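Local coordinates for protein mannitol dehydrogenase (Pseudomonas fluorescens, PDB 1LJ8) that binds NAD and probably catalyses the NAD-dependent oxidation of mannitol to fructose, at residues Gln27-His38 against Glu123-Ile131; Arg73-Thr84 against Val96-Leu107. All blocks are in the same frame, centred on the assembly; numbering follows the deposited sequence.

Contact 1 of 2, residues Gln27-His38 against Glu123-Ile131. With NAD (nicotinamide-adenine-dinucleotide), chain B.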
# COMPACT_ATOMS: atom_id res chain seq x y z
N GLN A 27 -5.50 14.31 19.99
CA GLN A 27 -4.60 13.57 19.10
C GLN A 27 -3.49 12.79 19.75
O GLN A 27 -2.87 13.25 20.72
CB GLN A 27 -3.98 14.54 18.09
CG GLN A 27 -5.02 15.16 17.14
CD GLN A 27 -4.48 16.34 16.40
OE1 GLN A 27 -3.33 16.75 16.60
NE2 GLN A 27 -5.30 16.91 15.53
N GLY A 28 -3.23 11.60 19.20
CA GLY A 28 -2.14 10.78 19.69
C GLY A 28 -1.35 10.14 18.56
O GLY A 28 -0.26 9.58 18.79
N ILE A 29 -1.91 10.19 17.35
CA ILE A 29 -1.23 9.61 16.19
C ILE A 29 -1.09 10.66 15.10
O ILE A 29 -2.05 11.41 14.85
CB ILE A 29 -2.09 8.45 15.60
CG1 ILE A 29 -2.24 7.34 16.66
CG2 ILE A 29 -1.51 7.93 14.26
CD1 ILE A 29 -3.39 6.33 16.30
N ALA A 30 0.10 10.73 14.48
CA ALA A 30 0.29 11.59 13.31
C ALA A 30 0.48 10.58 12.15
O ALA A 30 1.42 9.75 12.17
CB ALA A 30 1.53 12.48 13.43
N HIS A 31 -0.41 10.66 11.16
CA HIS A 31 -0.32 9.73 10.04
C HIS A 31 0.17 10.35 8.76
O HIS A 31 -0.48 11.25 8.22
CB HIS A 31 -1.68 9.11 9.71
CG HIS A 31 -1.56 8.05 8.66
ND1 HIS A 31 -1.03 6.81 8.94
CD2 HIS A 31 -1.71 8.11 7.31
CE1 HIS A 31 -0.88 6.13 7.80
NE2 HIS A 31 -1.28 6.90 6.80
N ILE A 32 1.29 9.85 8.25
CA ILE A 32 1.83 10.39 7.01
C ILE A 32 1.31 9.59 5.81
O ILE A 32 1.55 8.37 5.68
CB ILE A 32 3.36 10.38 7.01
CG1 ILE A 32 3.86 11.14 8.26
CG2 ILE A 32 3.89 11.07 5.70
CD1 ILE A 32 5.42 11.15 8.38
N GLY A 33 0.63 10.31 4.91
CA GLY A 33 0.08 9.68 3.71
C GLY A 33 -1.41 9.38 3.89
O GLY A 33 -1.82 8.22 3.90
N VAL A 34 -2.24 10.40 3.99
CA VAL A 34 -3.67 10.12 4.20
C VAL A 34 -4.34 9.84 2.86
O VAL A 34 -4.72 10.78 2.15
CB VAL A 34 -4.38 11.32 4.90
CG1 VAL A 34 -5.92 10.99 5.11
CG2 VAL A 34 -3.69 11.59 6.26
N GLY A 35 -4.48 8.56 2.52
CA GLY A 35 -5.12 8.19 1.27
C GLY A 35 -6.35 7.36 1.61
O GLY A 35 -7.05 7.63 2.62
N GLY A 36 -6.61 6.36 0.77
CA GLY A 36 -7.75 5.50 1.05
C GLY A 36 -7.46 4.46 2.12
O GLY A 36 -8.22 4.30 3.08
N PHE A 37 -6.35 3.75 1.99
CA PHE A 37 -6.09 2.66 2.93
C PHE A 37 -6.00 3.07 4.38
O PHE A 37 -6.56 2.42 5.26
CB PHE A 37 -4.81 1.88 2.54
CG PHE A 37 -4.60 0.66 3.38
CD1 PHE A 37 -5.54 -0.38 3.39
CD2 PHE A 37 -3.50 0.58 4.21
CE1 PHE A 37 -5.36 -1.50 4.25
CE2 PHE A 37 -3.29 -0.51 5.06
CZ PHE A 37 -4.22 -1.56 5.09
N HIS A 38 -5.32 4.17 4.65
CA HIS A 38 -5.24 4.61 6.04
C HIS A 38 -6.63 4.80 6.62
O HIS A 38 -6.92 4.41 7.75
CB HIS A 38 -4.52 5.98 6.14
CG HIS A 38 -4.69 6.62 7.48
ND1 HIS A 38 -4.09 6.10 8.62
CD2 HIS A 38 -5.45 7.67 7.89
CE1 HIS A 38 -4.48 6.81 9.67
NE2 HIS A 38 -5.31 7.76 9.25
N GLU A 123 1.88 14.82 22.94
CA GLU A 123 0.63 14.05 22.80
C GLU A 123 0.75 13.06 21.65
O GLU A 123 0.07 12.02 21.67
CB GLU A 123 -0.58 14.95 22.51
CG GLU A 123 -0.90 15.96 23.60
CD GLU A 123 0.17 17.03 23.74
OE1 GLU A 123 0.83 17.36 22.73
OE2 GLU A 123 0.32 17.54 24.88
N ILE A 124 1.59 13.40 20.66
CA ILE A 124 1.76 12.51 19.50
C ILE A 124 2.74 11.43 19.93
O ILE A 124 3.93 11.67 20.15
CB ILE A 124 2.30 13.27 18.26
CG1 ILE A 124 1.26 14.32 17.85
CG2 ILE A 124 2.65 12.29 17.11
CD1 ILE A 124 -0.09 13.70 17.43
N ARG A 125 2.22 10.21 20.00
CA ARG A 125 3.00 9.06 20.50
C ARG A 125 3.29 7.98 19.47
O ARG A 125 4.10 7.09 19.72
CB ARG A 125 2.27 8.43 21.72
CG ARG A 125 2.32 9.30 23.00
CD ARG A 125 1.07 9.05 23.88
NE ARG A 125 -0.05 9.82 23.35
CZ ARG A 125 -1.34 9.67 23.66
NH1 ARG A 125 -1.73 8.74 24.53
NH2 ARG A 125 -2.24 10.50 23.13
N ILE A 126 2.62 8.09 18.32
CA ILE A 126 2.86 7.16 17.21
C ILE A 126 2.84 7.98 15.93
O ILE A 126 1.95 8.85 15.76
CB ILE A 126 1.71 6.11 17.07
CG1 ILE A 126 1.74 5.12 18.24
CG2 ILE A 126 1.87 5.32 15.73
CD1 ILE A 126 0.40 4.35 18.37
N VAL A 127 3.84 7.77 15.06
CA VAL A 127 3.86 8.37 13.70
C VAL A 127 3.65 7.12 12.80
O VAL A 127 4.51 6.23 12.74
CB VAL A 127 5.21 9.05 13.35
CG1 VAL A 127 5.19 9.54 11.85
CG2 VAL A 127 5.38 10.29 14.26
N SER A 128 2.49 7.05 12.14
CA SER A 128 2.19 5.94 11.27
C SER A 128 2.37 6.33 9.81
O SER A 128 2.33 7.52 9.44
CB SER A 128 0.77 5.43 11.53
OG SER A 128 -0.16 6.49 11.49
N LEU A 129 2.56 5.31 8.97
CA LEU A 129 2.83 5.54 7.57
C LEU A 129 2.05 4.74 6.53
O LEU A 129 1.89 3.52 6.68
CB LEU A 129 4.33 5.20 7.27
CG LEU A 129 5.46 5.70 8.22
CD1 LEU A 129 6.83 5.03 7.86
CD2 LEU A 129 5.54 7.25 8.10
N THR A 130 1.53 5.43 5.50
CA THR A 130 1.13 4.70 4.28
C THR A 130 1.76 5.63 3.20
O THR A 130 1.09 6.48 2.61
CB THR A 130 -0.38 4.49 4.03
OG1 THR A 130 -1.08 5.72 4.14
CG2 THR A 130 -0.95 3.47 5.05
N ILE A 131 3.07 5.48 3.02
CA ILE A 131 3.82 6.33 2.06
C ILE A 131 4.14 5.61 0.75
O ILE A 131 4.92 6.10 -0.07
CB ILE A 131 5.17 6.81 2.68
CG1 ILE A 131 6.06 5.60 3.09
CG2 ILE A 131 4.87 7.66 3.92
CD1 ILE A 131 7.51 6.04 3.54
PA NAD B . -3.55 6.56 -2.18
O1A NAD B . -3.10 6.80 -3.53
O2A NAD B . -4.96 6.79 -1.74
O5B NAD B . -2.67 7.39 -1.15
C5B NAD B . -1.21 7.27 -1.18
C4B NAD B . -0.83 8.34 -0.13
O4B NAD B . 0.66 8.29 -0.01
C3B NAD B . -1.07 9.83 -0.55
O3B NAD B . -1.41 10.53 0.66
C2B NAD B . 0.28 10.25 -1.14
O2B NAD B . 0.47 11.66 -1.14
C1B NAD B . 1.24 9.58 -0.18
N9A NAD B . 2.57 9.39 -0.67
C8A NAD B . 3.04 8.87 -1.86
N7A NAD B . 4.35 8.83 -1.91
C5A NAD B . 4.75 9.35 -0.68
C6A NAD B . 6.04 9.53 -0.18
N6A NAD B . 7.17 9.20 -0.80
N1A NAD B . 6.16 10.09 1.08
C2A NAD B . 5.05 10.46 1.83
N3A NAD B . 3.75 10.27 1.36
C4A NAD B . 3.67 9.71 0.08
O3 NAD B . -3.14 5.06 -1.86
PN NAD B . -3.74 3.98 -0.83
O1N NAD B . -4.73 3.16 -1.53
O2N NAD B . -4.18 4.72 0.36
O5D NAD B . -2.50 3.05 -0.56
C5D NAD B . -1.40 3.61 0.14
C4D NAD B . -0.60 2.47 0.60
O4D NAD B . -1.22 1.69 1.65
C3D NAD B . -0.12 1.42 -0.47
O3D NAD B . 0.96 1.90 -1.26
C2D NAD B . 0.16 0.18 0.36
O2D NAD B . 1.50 0.17 0.85
C1D NAD B . -0.88 0.29 1.51
N1N NAD B . -2.09 -0.54 1.31
C2N NAD B . -3.13 -0.24 0.42
C3N NAD B . -4.14 -1.15 0.28
C7N NAD B . -5.27 -0.85 -0.72
O7N NAD B . -6.06 -1.78 -0.97
N7N NAD B . -5.35 0.30 -1.34
C4N NAD B . -4.13 -2.42 1.04
C5N NAD B . -3.07 -2.66 1.96
C6N NAD B . -2.01 -1.72 2.12
O HOH W 1 -3.73 5.70 2.95
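The imidazole of His-31 is met at its edge by two hydroxyls, while His-38 ND1, hydrogen-bonded to Gln-42 OE1, sits over one face. ND1 of His-31 is hydrogen-bonded to Ser-128 OG at 2.7 Å and its NE2 to Thr-130 OG1 at 2.9 Å, which fixes the ring's rotation. The Phe-37 ring has the nicotinamide on one face, NAD C5N standing 3.4 Å above its plane, and Thr-130 CG2 at its edge; His-41 stacks with it. This is the heart of a Rossmann fold: strand 27-32, parallel to 126-129, runs into the glycine-rich turn Gly-33 to Gly-36, whose Gly-36 N is hydrogen-bonded to NAD O2A, and Phe-37 N to NAD O2N. Backbone bonds such as Ala-30 N to Ile-126 O (2.9 Å) join the strands. On the face opposite His-31, Ile-32 CD1 packs on Val-127 CG1 at 3.8 Å. Placing CG of His-31 opposite the backbone N (chi1 -174°) brings the ring alongside the neighbouring strand. With an alanine at Phe-37 the nicotinamide would probably lose the flat ring lying against it and be freer to turn. One water accepts from Gly-35 N and His-38 N and donates to NAD O2N at 2.8 Å.

Contact 2 of 2, residues Arg73-Thr84 against Val96-Leu107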
# COMPACT_ATOMS: atom_id res chain seq x y z
N ARG A 73 -6.84 17.27 1.94
CA ARG A 73 -6.99 18.13 3.09
C ARG A 73 -8.22 19.03 2.93
O ARG A 73 -9.03 19.16 3.84
CB ARG A 73 -5.68 18.97 3.26
CG ARG A 73 -5.54 19.72 4.60
CD ARG A 73 -6.41 21.03 4.65
NE ARG A 73 -6.19 21.90 3.47
CZ ARG A 73 -5.16 22.73 3.33
NH1 ARG A 73 -4.23 22.83 4.29
NH2 ARG A 73 -5.04 23.46 2.22
N ASP A 74 -8.35 19.68 1.76
CA ASP A 74 -9.47 20.58 1.53
C ASP A 74 -10.81 19.84 1.57
O ASP A 74 -11.75 20.32 2.20
CB ASP A 74 -9.33 21.28 0.17
CG ASP A 74 -8.18 22.29 0.13
OD1 ASP A 74 -7.65 22.65 1.19
OD2 ASP A 74 -7.85 22.73 -1.00
N ASP A 75 -10.86 18.65 0.97
CA ASP A 75 -12.11 17.88 0.93
C ASP A 75 -12.50 17.48 2.34
O ASP A 75 -13.69 17.58 2.71
CB ASP A 75 -11.99 16.62 0.06
CG ASP A 75 -12.01 16.93 -1.46
OD1 ASP A 75 -12.38 18.04 -1.87
OD2 ASP A 75 -11.68 16.01 -2.24
N LEU A 76 -11.52 17.01 3.13
CA LEU A 76 -11.84 16.61 4.49
C LEU A 76 -12.18 17.85 5.35
O LEU A 76 -13.13 17.82 6.13
CB LEU A 76 -10.69 15.84 5.15
CG LEU A 76 -10.40 14.45 4.59
CD1 LEU A 76 -9.17 13.88 5.30
CD2 LEU A 76 -11.63 13.55 4.78
N ALA A 77 -11.40 18.93 5.23
CA ALA A 77 -11.66 20.12 6.04
C ALA A 77 -13.06 20.66 5.78
O ALA A 77 -13.70 21.18 6.69
CB ALA A 77 -10.63 21.20 5.77
N GLY A 78 -13.53 20.53 4.54
CA GLY A 78 -14.88 21.01 4.23
C GLY A 78 -15.97 20.15 4.86
O GLY A 78 -17.16 20.48 4.81
N GLN A 79 -15.56 19.04 5.48
CA GLN A 79 -16.50 18.13 6.14
C GLN A 79 -16.16 18.01 7.65
O GLN A 79 -16.63 17.09 8.34
CB GLN A 79 -16.45 16.73 5.47
CG GLN A 79 -16.95 16.87 4.06
CD GLN A 79 -16.98 15.60 3.21
OE1 GLN A 79 -17.49 15.65 2.10
NE2 GLN A 79 -16.45 14.47 3.71
N ASP A 80 -15.37 18.96 8.16
CA ASP A 80 -14.99 18.99 9.58
C ASP A 80 -14.19 17.71 9.90
O ASP A 80 -14.19 17.20 11.02
CB ASP A 80 -16.24 19.08 10.47
CG ASP A 80 -17.06 20.34 10.21
OD1 ASP A 80 -16.45 21.45 10.23
OD2 ASP A 80 -18.29 20.21 9.97
N TYR A 81 -13.50 17.23 8.88
CA TYR A 81 -12.65 16.03 8.94
C TYR A 81 -13.41 14.72 9.08
O TYR A 81 -12.81 13.65 9.24
CB TYR A 81 -11.53 16.18 9.98
CG TYR A 81 -10.45 17.11 9.44
CD1 TYR A 81 -10.47 18.47 9.72
CD2 TYR A 81 -9.50 16.64 8.51
CE1 TYR A 81 -9.56 19.36 9.06
CE2 TYR A 81 -8.60 17.51 7.88
CZ TYR A 81 -8.65 18.87 8.16
OH TYR A 81 -7.81 19.74 7.46
N LEU A 82 -14.73 14.78 8.89
CA LEU A 82 -15.54 13.54 8.88
C LEU A 82 -15.51 12.96 7.43
O LEU A 82 -15.37 13.70 6.46
CB LEU A 82 -17.01 13.86 9.24
CG LEU A 82 -17.27 14.44 10.63
CD1 LEU A 82 -18.75 14.85 10.77
CD2 LEU A 82 -16.90 13.42 11.69
N PHE A 83 -15.64 11.63 7.27
CA PHE A 83 -15.71 11.04 5.94
C PHE A 83 -16.50 9.76 6.10
O PHE A 83 -16.56 9.21 7.21
CB PHE A 83 -14.32 10.78 5.32
CG PHE A 83 -13.45 9.84 6.10
CD1 PHE A 83 -13.49 8.46 5.83
CD2 PHE A 83 -12.63 10.31 7.12
CE1 PHE A 83 -12.71 7.55 6.58
CE2 PHE A 83 -11.84 9.43 7.89
CZ PHE A 83 -11.88 8.03 7.62
N THR A 84 -17.07 9.29 4.99
CA THR A 84 -17.88 8.08 5.02
C THR A 84 -17.03 6.87 4.62
O THR A 84 -16.30 6.90 3.61
CB THR A 84 -19.05 8.16 3.98
OG1 THR A 84 -19.74 9.44 4.11
CG2 THR A 84 -20.06 7.05 4.21
N VAL A 96 -22.51 1.41 6.15
CA VAL A 96 -22.13 2.74 5.68
C VAL A 96 -21.99 3.46 7.01
O VAL A 96 -22.94 3.53 7.80
CB VAL A 96 -23.22 3.41 4.85
CG1 VAL A 96 -22.70 4.78 4.34
CG2 VAL A 96 -23.61 2.53 3.72
N ARG A 97 -20.81 4.01 7.26
CA ARG A 97 -20.51 4.59 8.55
C ARG A 97 -19.69 5.86 8.42
O ARG A 97 -18.76 5.92 7.63
CB ARG A 97 -19.68 3.56 9.33
CG ARG A 97 -19.06 4.07 10.62
CD ARG A 97 -18.25 2.94 11.33
NE ARG A 97 -19.16 1.89 11.83
CZ ARG A 97 -19.94 2.02 12.90
NH1 ARG A 97 -19.96 3.15 13.61
NH2 ARG A 97 -20.79 1.04 13.23
N VAL A 98 -20.06 6.88 9.20
CA VAL A 98 -19.29 8.10 9.24
C VAL A 98 -18.14 7.90 10.26
O VAL A 98 -18.38 7.50 11.40
CB VAL A 98 -20.17 9.30 9.66
CG1 VAL A 98 -19.25 10.50 9.92
CG2 VAL A 98 -21.16 9.61 8.51
N ILE A 99 -16.90 8.17 9.85
CA ILE A 99 -15.72 7.97 10.68
C ILE A 99 -15.28 9.32 11.25
O ILE A 99 -15.16 10.29 10.48
CB ILE A 99 -14.56 7.38 9.84
CG1 ILE A 99 -14.99 6.01 9.26
CG2 ILE A 99 -13.28 7.26 10.70
CD1 ILE A 99 -15.18 4.88 10.37
N GLY A 100 -15.04 9.37 12.57
CA GLY A 100 -14.63 10.62 13.19
C GLY A 100 -13.27 10.61 13.86
O GLY A 100 -12.94 11.55 14.60
N SER A 101 -12.46 9.58 13.58
CA SER A 101 -11.15 9.48 14.24
C SER A 101 -10.02 10.36 13.70
O SER A 101 -8.96 10.41 14.32
CB SER A 101 -10.73 8.01 14.22
OG SER A 101 -10.74 7.57 12.87
N ILE A 102 -10.24 11.04 12.57
CA ILE A 102 -9.21 11.96 12.05
C ILE A 102 -9.78 13.35 12.40
O ILE A 102 -10.92 13.68 12.03
CB ILE A 102 -9.04 11.83 10.53
CG1 ILE A 102 -8.46 10.45 10.20
CG2 ILE A 102 -8.09 12.96 9.98
CD1 ILE A 102 -8.30 10.18 8.68
N SER A 103 -8.97 14.13 13.12
CA SER A 103 -9.40 15.47 13.56
C SER A 103 -8.73 16.65 12.85
O SER A 103 -9.18 17.79 13.00
CB SER A 103 -9.22 15.60 15.08
OG SER A 103 -7.89 15.31 15.48
N ASP A 104 -7.69 16.40 12.05
CA ASP A 104 -7.04 17.50 11.33
C ASP A 104 -6.11 16.86 10.31
O ASP A 104 -5.93 15.65 10.33
CB ASP A 104 -6.18 18.33 12.30
CG ASP A 104 -5.86 19.75 11.77
OD1 ASP A 104 -5.20 20.50 12.53
OD2 ASP A 104 -6.29 20.12 10.64
N MSE A 105 -5.50 17.68 9.45
CA MSE A 105 -4.52 17.20 8.48
C MSE A 105 -3.65 18.42 8.14
O MSE A 105 -4.20 19.46 7.74
CB MSE A 105 -5.20 16.68 7.23
CG MSE A 105 -4.19 16.18 6.20
SE MSE A 105 -5.05 15.28 4.78
CE MSE A 105 -3.49 15.13 3.55
N LEU A 106 -2.34 18.30 8.36
CA LEU A 106 -1.38 19.38 8.08
C LEU A 106 -0.64 19.06 6.79
O LEU A 106 -0.39 17.87 6.48
CB LEU A 106 -0.37 19.53 9.24
CG LEU A 106 -0.98 19.80 10.64
CD1 LEU A 106 0.19 20.10 11.62
CD2 LEU A 106 -2.01 20.93 10.61
N LEU A 107 -0.28 20.11 6.03
CA LEU A 107 0.45 19.94 4.79
C LEU A 107 1.83 20.57 4.94
O LEU A 107 1.96 21.68 5.49
CB LEU A 107 -0.25 20.68 3.65
CG LEU A 107 -1.68 20.21 3.38
CD1 LEU A 107 -2.25 21.01 2.16
CD2 LEU A 107 -1.69 18.68 3.08
O HOH W 2 -4.06 22.00 7.11
O HOH W 3 -12.46 11.31 10.78
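Aromatic faces carry much of the contact between Tyr-81 and Asp-104 and between Phe-83 and Ile-99. The Tyr-81 ring is sandwiched: Asp-104 CA lies 3.6 Å from its centroid, only 3° off the normal, in a CH-pi contact, and Ala-77 CA and the Leu-76 backbone back the opposite face. Ile-99 CB makes a second CH-pi contact, 3.9 Å from the Phe-83 centroid and 24° off the normal. Phe-83 CG lies between the backbone N and the carbonyl carbon (chi1 60°), which turns the ring over that isoleucine, with Ile-102 CD1 also 3.7 Å from CE2.

Among aliphatic contacts, Thr-84 CG2 presses on Val-96 CG1 at 3.5 Å, tighter than usual, and the selenium of Met-105, a selenomethionine, packs beside Arg-73 and Leu-76.

Among charged groups, Arg-73 is the one most involved. Leu-107 CD1 sits over one face of its guanidinium, 3.4 Å from NH1, while NE and NH2 together grip Asp-74 OD1 in a salt bridge, and NH1 forms another with Asp-110. A water accepts from Arg-73 NH1 and donates to Met-105 O at 2.6 Å.

The backbone adds one nearly straight bond, Ile-99 N to Phe-83 O (2.9 Å). A Schellman motif, with Asp-80 as C-prime residue, ends helix 69-77, whose 73-77 part runs roughly antiparallel to strand 102-107, as in the beta-alpha-beta crossover of a Rossmann fold, here with hairpin strand 83-87 inserted.

Both contacts are largely buried and reach the same mixed sheet, but the centre of contact 1 lies about 14 Å from the centre of the chain, against about 20 Å for that of contact 2. Contact 1 pairs two neighbouring parallel strands inside the sheet, and its chemistry is dominated by backbone bonds and hydroxyl-imidazole pairs, one of which, through Thr-130 and a water, reaches the cofactor. Contact 2, nested within the loop that contact 1 closes, joins a helix and the preceding hairpin strand to strand 96-107 through aromatic faces, aliphatic groups and waters, with one backbone bond between its segments. The two meet: Val-34 packs on Met-105, and Gln-27 NE2 probably bonds to Ser-103 OG.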